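Local coordinates for putative cytoplasmic protein (Salmonella typhimurium, PDB 2GK3) that is of unknown function but belongs to a putative class I glutamine amidotransferase-like family and assembles into a hexamer in which chains exchange hairpin arms, at the interface of chains A and B and the interface of chains A and C. Residues are numbered along the deposited sequence; one frame, centred on the assembly and turned at random. Chains: chain A/B/C, putative cytoplasmic protein.

Contact 1: the interface of chains A and B. Residues chain A 28, 30-31; chain B 87, 89-90, 93, 136.
A:Asp31 and A:Tyr30 meet B:Asn89, B:Thr90 and B:Leu93 where the tip of a beta-hairpin of chain A reaches the partner. The protein belongs to a putative glutamine amidotransferase family, and strands 19-28 and 31-40 form this hairpin arm. The amide ND2 of B:Asn89 donates to the carboxylate OD1 of A:Asp31 at 2.9 Å. The bond is nearly straight, 175° at the hydrogen. It uses the syn lone pair of OD1 and lies in the amide plane. The carboxylate is turned 41° from that plane. At the hairpin turn, the backbone N of A:Tyr30 donates to the hydroxyl OG1 of B:Thr90 at 3.0 Å. CG of A:Tyr30 stands anti to its own N (chi1 173°), which carries the ring away from the hydroxyl toward B:Leu93. Methyl CD1 of B:Leu93 covers one ring face, 3.7 Å from the centroid. CB of B:Asn89 touches ring atom CD2 of A:Tyr30 at 3.5 Å. Two waters form the next layer. Water 1 links the other carboxylate oxygen, OD2 of A:Asp31, to A:Lys28 O, B:Gly87 N and B:Thr90 OG1. Water 2 bridges the same OD2 to B:Asn89 N, at the start of helix 88-92, and to B:Lys136 O. Further out, NZ of B:Lys136 lies 6.0 Å from OD1 of A:Asp31. Its charge may steady the carboxylate from a distance, without a salt bridge.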
loop_
_atom_site.group_PDB
_atom_site.type_symbol
_atom_site.label_atom_id
_atom_site.label_comp_id
_atom_site.label_asym_id
_atom_site.label_seq_id
_atom_site.Cartn_x
_atom_site.Cartn_y
_atom_site.Cartn_z
ATOM N N LYS A 28 13.912 -2.064 -1.056
ATOM C CA LYS A 28 15.352 -2.188 -1.305
ATOM C C LYS A 28 15.558 -2.661 -2.730
ATOM O O LYS A 28 15.520 -3.853 -3.011
ATOM C CB LYS A 28 15.989 -3.130 -0.275
ATOM C CG LYS A 28 16.074 -2.485 1.131
ATOM C CD LYS A 28 15.962 -3.492 2.239
ATOM C CE LYS A 28 16.645 -2.981 3.492
ATOM N NZ LYS A 28 16.752 -4.046 4.524
ATOM N N TYR A 30 14.369 -3.594 -6.178
ATOM C CA TYR A 30 13.168 -4.182 -6.766
ATOM C C TYR A 30 12.194 -4.659 -5.689
ATOM O O TYR A 30 10.983 -4.626 -5.875
ATOM C CB TYR A 30 13.571 -5.375 -7.652
ATOM C CG TYR A 30 12.402 -6.178 -8.185
ATOM C CD1 TYR A 30 11.884 -5.925 -9.448
ATOM C CD2 TYR A 30 11.806 -7.185 -7.414
ATOM C CE1 TYR A 30 10.793 -6.655 -9.922
ATOM C CE2 TYR A 30 10.725 -7.907 -7.881
ATOM C CZ TYR A 30 10.234 -7.639 -9.127
ATOM O OH TYR A 30 9.172 -8.357 -9.596
ATOM N N ASP A 31 12.747 -5.110 -4.572
ATOM C CA ASP A 31 11.999 -5.799 -3.541
ATOM C C ASP A 31 11.563 -4.874 -2.421
ATOM O O ASP A 31 12.142 -3.809 -2.224
ATOM C CB ASP A 31 12.878 -6.870 -2.914
ATOM C CG ASP A 31 13.368 -7.851 -3.909
ATOM O OD1 ASP A 31 12.521 -8.632 -4.409
ATOM O OD2 ASP A 31 14.595 -7.838 -4.185
ATOM N N GLY B 87 18.782 -7.594 -2.769
ATOM C CA GLY B 87 18.394 -8.943 -3.163
ATOM C C GLY B 87 18.717 -9.234 -4.603
ATOM O O GLY B 87 18.849 -8.314 -5.423
ATOM N N ASN B 89 16.854 -10.207 -6.958
ATOM C CA ASN B 89 15.853 -9.647 -7.906
ATOM C C ASN B 89 16.270 -8.279 -8.426
ATOM O O ASN B 89 15.950 -7.903 -9.552
ATOM C CB ASN B 89 14.442 -9.512 -7.285
ATOM C CG ASN B 89 13.726 -10.846 -7.094
ATOM O OD1 ASN B 89 13.896 -11.775 -7.872
ATOM N ND2 ASN B 89 12.907 -10.935 -6.052
ATOM N N THR B 90 16.983 -7.526 -7.597
ATOM C CA THR B 90 17.420 -6.202 -8.017
ATOM C C THR B 90 18.449 -6.319 -9.153
ATOM O O THR B 90 18.325 -5.638 -10.158
ATOM C CB THR B 90 17.917 -5.331 -6.850
ATOM O OG1 THR B 90 16.865 -5.175 -5.891
ATOM C CG2 THR B 90 18.288 -3.941 -7.357
ATOM N N LEU B 93 16.401 -8.246 -12.224
ATOM C CA LEU B 93 15.210 -7.585 -12.798
ATOM C C LEU B 93 15.418 -6.075 -12.893
ATOM O O LEU B 93 14.683 -5.298 -12.284
ATOM C CB LEU B 93 13.949 -7.922 -11.980
ATOM C CG LEU B 93 13.617 -9.418 -11.844
ATOM C CD1 LEU B 93 12.394 -9.622 -10.984
ATOM C CD2 LEU B 93 13.451 -10.107 -13.208
ATOM N N LYS B 136 13.097 -13.536 0.503
ATOM C CA LYS B 136 13.038 -12.555 -0.586
ATOM C C LYS B 136 14.363 -12.367 -1.328
ATOM O O LYS B 136 14.359 -12.158 -2.529
ATOM C CB LYS B 136 12.551 -11.185 -0.059
ATOM C CG LYS B 136 11.050 -11.042 -0.002
ATOM C CD LYS B 136 10.598 -10.073 1.098
ATOM C CE LYS B 136 9.054 -10.052 1.197
ATOM N NZ LYS B 136 8.415 -9.553 -0.076
HETATM O O HOH W 1 16.447 -6.133 -3.571
HETATM O O HOH W 2 15.589 -10.513 -4.363
#

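Contact 2: the interface of chains A and C. Residues chain A 89, 93, 97-98; chain C 127, 158, 160, 230.
A:Asn89 is met by C:Arg158 where helices 88-92 and 95-98 of chain A, with A:Leu93 between them, face strand 158-161 and the loops carrying C:Tyr127 and C:His230. This A-C interface of the hexamer is not an exact two-fold. NH1 of C:Arg158 donates a hydrogen bond to the amide oxygen OD1 of A:Asn89 (2.9 Å) from above the carbonyl plane. NH2 of C:Arg158 donates to the same OD1 (3.1 Å) in that plane, on a lone pair. The oxygen sits at the guanidinium edge, with the amide turned 56° from the guanidinium plane. A same-side network fixes the arginine. NH1 of C:Arg158 also forms a salt bridge with the carboxylate OE2 of C:Glu160, on its anti lone pair, at 3.0 Å. The phenol OH of C:Tyr127 donates to this OE2 from the syn side, tilted out of the carboxylate plane. Van der Waals contacts lie beside this network. A:Leu93 comes toward the phenol oxygen from the opposite direction, its methyls CD1 and CD2 each 3.5 Å from OH of C:Tyr127. Methyl CD2 also rests against the carboxylate carbon of C:Glu160. The CD1-CE1 edge of A:Phe98 points at the imidazole face of C:His230, planes 60° apart. With chi1 84°, this imidazole is set between its own N and carbonyl carbon, and it spans A:Thr97 and A:Phe98. Methyl CG2 of A:Thr97 touches imidazole atom CD2 of C:His230 at 3.8 Å.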
loop_
_atom_site.group_PDB
_atom_site.type_symbol
_atom_site.label_atom_id
_atom_site.label_comp_id
_atom_site.label_asym_id
_atom_site.label_seq_id
_atom_site.Cartn_x
_atom_site.Cartn_y
_atom_site.Cartn_z
ATOM N N ASN A 89 -14.311 11.778 9.774
ATOM C CA ASN A 89 -14.636 10.492 9.137
ATOM C C ASN A 89 -14.683 9.319 10.108
ATOM O O ASN A 89 -15.516 8.445 9.978
ATOM C CB ASN A 89 -13.647 10.169 8.016
ATOM C CG ASN A 89 -13.842 11.038 6.779
ATOM O OD1 ASN A 89 -14.952 11.503 6.475
ATOM N ND2 ASN A 89 -12.757 11.249 6.045
ATOM N N LEU A 93 -18.222 7.483 10.315
ATOM C CA LEU A 93 -18.116 6.242 9.525
ATOM C C LEU A 93 -17.549 5.091 10.363
ATOM O O LEU A 93 -16.547 4.464 9.998
ATOM C CB LEU A 93 -17.262 6.458 8.253
ATOM C CG LEU A 93 -17.654 7.602 7.309
ATOM C CD1 LEU A 93 -16.556 7.846 6.291
ATOM C CD2 LEU A 93 -19.017 7.363 6.620
ATOM N N THR A 97 -21.555 1.324 10.356
ATOM C CA THR A 97 -22.063 2.189 9.302
ATOM C C THR A 97 -21.417 1.833 7.970
ATOM O O THR A 97 -22.109 1.473 7.008
ATOM C CB THR A 97 -21.799 3.677 9.642
ATOM O OG1 THR A 97 -22.606 4.033 10.760
ATOM C CG2 THR A 97 -22.128 4.616 8.469
ATOM N N PHE A 98 -20.086 1.929 7.926
ATOM C CA PHE A 98 -19.368 1.814 6.661
ATOM C C PHE A 98 -19.311 0.387 6.109
ATOM O O PHE A 98 -19.375 0.197 4.896
ATOM C CB PHE A 98 -17.972 2.445 6.727
ATOM C CG PHE A 98 -17.400 2.730 5.379
ATOM C CD1 PHE A 98 -17.846 3.821 4.638
ATOM C CD2 PHE A 98 -16.446 1.889 4.821
ATOM C CE1 PHE A 98 -17.328 4.086 3.360
ATOM C CE2 PHE A 98 -15.917 2.149 3.528
ATOM C CZ PHE A 98 -16.363 3.237 2.806
ATOM N N TYR C 127 -18.729 8.399 -3.544
ATOM C CA TYR C 127 -17.426 8.935 -3.149
ATOM C C TYR C 127 -16.608 9.344 -4.372
ATOM O O TYR C 127 -15.764 10.245 -4.286
ATOM C CB TYR C 127 -16.671 7.923 -2.293
ATOM C CG TYR C 127 -17.108 7.860 -0.831
ATOM C CD1 TYR C 127 -18.377 8.339 -0.418
ATOM C CD2 TYR C 127 -16.258 7.320 0.144
ATOM C CE1 TYR C 127 -18.760 8.290 0.927
ATOM C CE2 TYR C 127 -16.632 7.272 1.477
ATOM C CZ TYR C 127 -17.890 7.748 1.863
ATOM O OH TYR C 127 -18.257 7.695 3.204
ATOM N N ARG C 158 -19.389 15.493 0.387
ATOM C CA ARG C 158 -20.178 14.516 1.099
ATOM C C ARG C 158 -20.926 15.146 2.267
ATOM O O ARG C 158 -20.381 15.970 3.017
ATOM C CB ARG C 158 -19.323 13.382 1.646
ATOM C CG ARG C 158 -18.502 12.599 0.636
ATOM C CD ARG C 158 -17.539 11.747 1.423
ATOM N NE ARG C 158 -16.528 12.555 2.089
ATOM C CZ ARG C 158 -16.118 12.381 3.344
ATOM N NH1 ARG C 158 -16.645 11.430 4.111
ATOM N NH2 ARG C 158 -15.173 13.174 3.841
ATOM N N GLU C 160 -22.592 13.220 5.325
ATOM C CA GLU C 160 -22.685 11.884 5.890
ATOM C C GLU C 160 -23.847 11.811 6.894
ATOM O O GLU C 160 -23.918 12.583 7.852
ATOM C CB GLU C 160 -21.338 11.466 6.524
ATOM C CG GLU C 160 -20.153 11.372 5.525
ATOM C CD GLU C 160 -20.177 10.109 4.634
ATOM O OE1 GLU C 160 -21.132 9.290 4.748
ATOM O OE2 GLU C 160 -19.230 9.928 3.826
ATOM N N HIS C 230 -22.872 2.366 0.815
ATOM C CA HIS C 230 -23.687 2.404 2.040
ATOM C C HIS C 230 -24.689 3.568 2.090
ATOM O O HIS C 230 -25.576 3.592 2.935
ATOM C CB HIS C 230 -22.786 2.374 3.284
ATOM C CG HIS C 230 -22.274 3.717 3.684
ATOM N ND1 HIS C 230 -21.283 4.373 2.984
ATOM C CD2 HIS C 230 -22.622 4.537 4.707
ATOM C CE1 HIS C 230 -21.043 5.539 3.558
ATOM N NE2 HIS C 230 -21.842 5.664 4.607
#

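Contact 3: the interface of chains A and B. Residues chain A 87, 89-90, 93, 128, 136; chain B 30-31.
B:Tyr30 turns its CG opposite its own N (chi1 -176°), and this lays its ring against A:Asn89 and A:Leu93. B:Asp31 instead holds its carboxylate beside its own N (chi1 -57°), facing the amide of A:Asn89. The site receives the hairpin tip of chain B on helix 88-92 of chain A. It is the twin of the other end of this two-fold interface. ND2 of A:Asn89 donates to OD1 of B:Asp31 at 2.8 Å, within the amide plane and to the syn lone pair. Using ND2 here leaves OD1 of A:Asn89 as the acceptor for C:Arg158. The backbone N of B:Tyr30 donates to OG1 of A:Thr90 at 2.8 Å. The side chains of A:Thr90 and B:Tyr30 run antiparallel beside each other. Methyl CD1 of A:Leu93 lies over the tyrosine face, 3.7 Å from the ring centroid. CB of A:Asn89 packs on ring atom CD2 of B:Tyr30. Methyl CD2 of A:Leu128 packs 3.6 Å from CB of B:Asp31, beside the carboxylate. The second carboxylate oxygen is served by water 3. This water joins A:Asn89 N and A:Lys136 O, and lies 2.7 Å from OD2 of B:Asp31.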
loop_
_atom_site.group_PDB
_atom_site.type_symbol
_atom_site.label_atom_id
_atom_site.label_comp_id
_atom_site.label_asym_id
_atom_site.label_seq_id
_atom_site.Cartn_x
_atom_site.Cartn_y
_atom_site.Cartn_z
ATOM N N GLY A 87 -9.942 12.423 12.825
ATOM C CA GLY A 87 -10.747 13.189 11.890
ATOM C C GLY A 87 -12.224 12.857 11.981
ATOM O O GLY A 87 -12.602 11.809 12.520
ATOM N N ASN A 89 -14.311 11.778 9.774
ATOM C CA ASN A 89 -14.636 10.492 9.137
ATOM C C ASN A 89 -14.683 9.319 10.108
ATOM O O ASN A 89 -15.516 8.445 9.978
ATOM C CB ASN A 89 -13.647 10.169 8.016
ATOM C CG ASN A 89 -13.842 11.038 6.779
ATOM O OD1 ASN A 89 -14.952 11.503 6.475
ATOM N ND2 ASN A 89 -12.757 11.249 6.045
ATOM N N THR A 90 -13.784 9.314 11.084
ATOM C CA THR A 90 -13.748 8.248 12.079
ATOM C C THR A 90 -15.032 8.240 12.923
ATOM O O THR A 90 -15.544 7.158 13.264
ATOM C CB THR A 90 -12.470 8.347 12.952
ATOM O OG1 THR A 90 -11.318 8.260 12.102
ATOM C CG2 THR A 90 -12.401 7.243 13.976
ATOM N N LEU A 93 -18.222 7.483 10.315
ATOM C CA LEU A 93 -18.116 6.242 9.525
ATOM C C LEU A 93 -17.549 5.091 10.363
ATOM O O LEU A 93 -16.547 4.464 9.998
ATOM C CB LEU A 93 -17.262 6.458 8.253
ATOM C CG LEU A 93 -17.654 7.602 7.309
ATOM C CD1 LEU A 93 -16.556 7.846 6.291
ATOM C CD2 LEU A 93 -19.017 7.363 6.620
ATOM N N LEU A 128 -4.775 15.549 11.691
ATOM C CA LEU A 128 -6.182 15.115 11.589
ATOM C C LEU A 128 -7.128 15.803 12.549
ATOM O O LEU A 128 -8.141 15.238 12.933
ATOM C CB LEU A 128 -6.300 13.588 11.669
ATOM C CG LEU A 128 -6.202 13.166 10.198
ATOM C CD1 LEU A 128 -4.959 12.339 9.918
ATOM C CD2 LEU A 128 -7.493 12.543 9.679
ATOM N N LYS A 136 -8.094 16.518 5.263
ATOM C CA LYS A 136 -8.706 15.204 5.490
ATOM C C LYS A 136 -9.606 15.130 6.734
ATOM O O LYS A 136 -10.566 14.355 6.751
ATOM C CB LYS A 136 -7.625 14.124 5.593
ATOM C CG LYS A 136 -6.958 13.736 4.284
ATOM C CD LYS A 136 -5.776 12.804 4.551
ATOM C CE LYS A 136 -5.150 12.358 3.237
ATOM N NZ LYS A 136 -5.788 11.106 2.741
ATOM N N TYR B 30 -10.527 5.942 10.703
ATOM C CA TYR B 30 -10.904 5.753 9.326
ATOM C C TYR B 30 -9.834 6.209 8.322
ATOM O O TYR B 30 -9.667 5.578 7.279
ATOM C CB TYR B 30 -12.201 6.509 9.070
ATOM C CG TYR B 30 -12.741 6.324 7.696
ATOM C CD1 TYR B 30 -13.593 5.277 7.426
ATOM C CD2 TYR B 30 -12.392 7.193 6.651
ATOM C CE1 TYR B 30 -14.103 5.078 6.159
ATOM C CE2 TYR B 30 -12.905 7.006 5.365
ATOM C CZ TYR B 30 -13.765 5.940 5.145
ATOM O OH TYR B 30 -14.313 5.697 3.910
ATOM N N ASP B 31 -9.133 7.293 8.643
ATOM C CA ASP B 31 -8.311 8.024 7.686
ATOM C C ASP B 31 -6.819 7.656 7.690
ATOM O O ASP B 31 -6.294 7.086 8.653
ATOM C CB ASP B 31 -8.382 9.532 7.988
ATOM C CG ASP B 31 -9.784 10.077 7.974
ATOM O OD1 ASP B 31 -10.406 10.086 6.906
ATOM O OD2 ASP B 31 -10.263 10.509 9.048
HETATM O O HOH W 3 -11.799 12.767 8.900
#

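Contact 1 and contact 3 are the two ends of one two-fold interface: chains A and B exchange hairpin arms, and each tip docks on helix 88-92 of the other. Their C-alpha centres lie about 35 Å apart. Contact 2 is about 39 Å from contact 1 but only about 10 Å from contact 3. Contacts 2 and 3 share A:Asn89 and A:Leu93. A:Asn89 gives its amide nitrogen to chain B and its oxygen to chain C. A:Leu93 likewise touches both partners. This three-chain junction probably couples arm exchange to the A–C interface in building the hexamer.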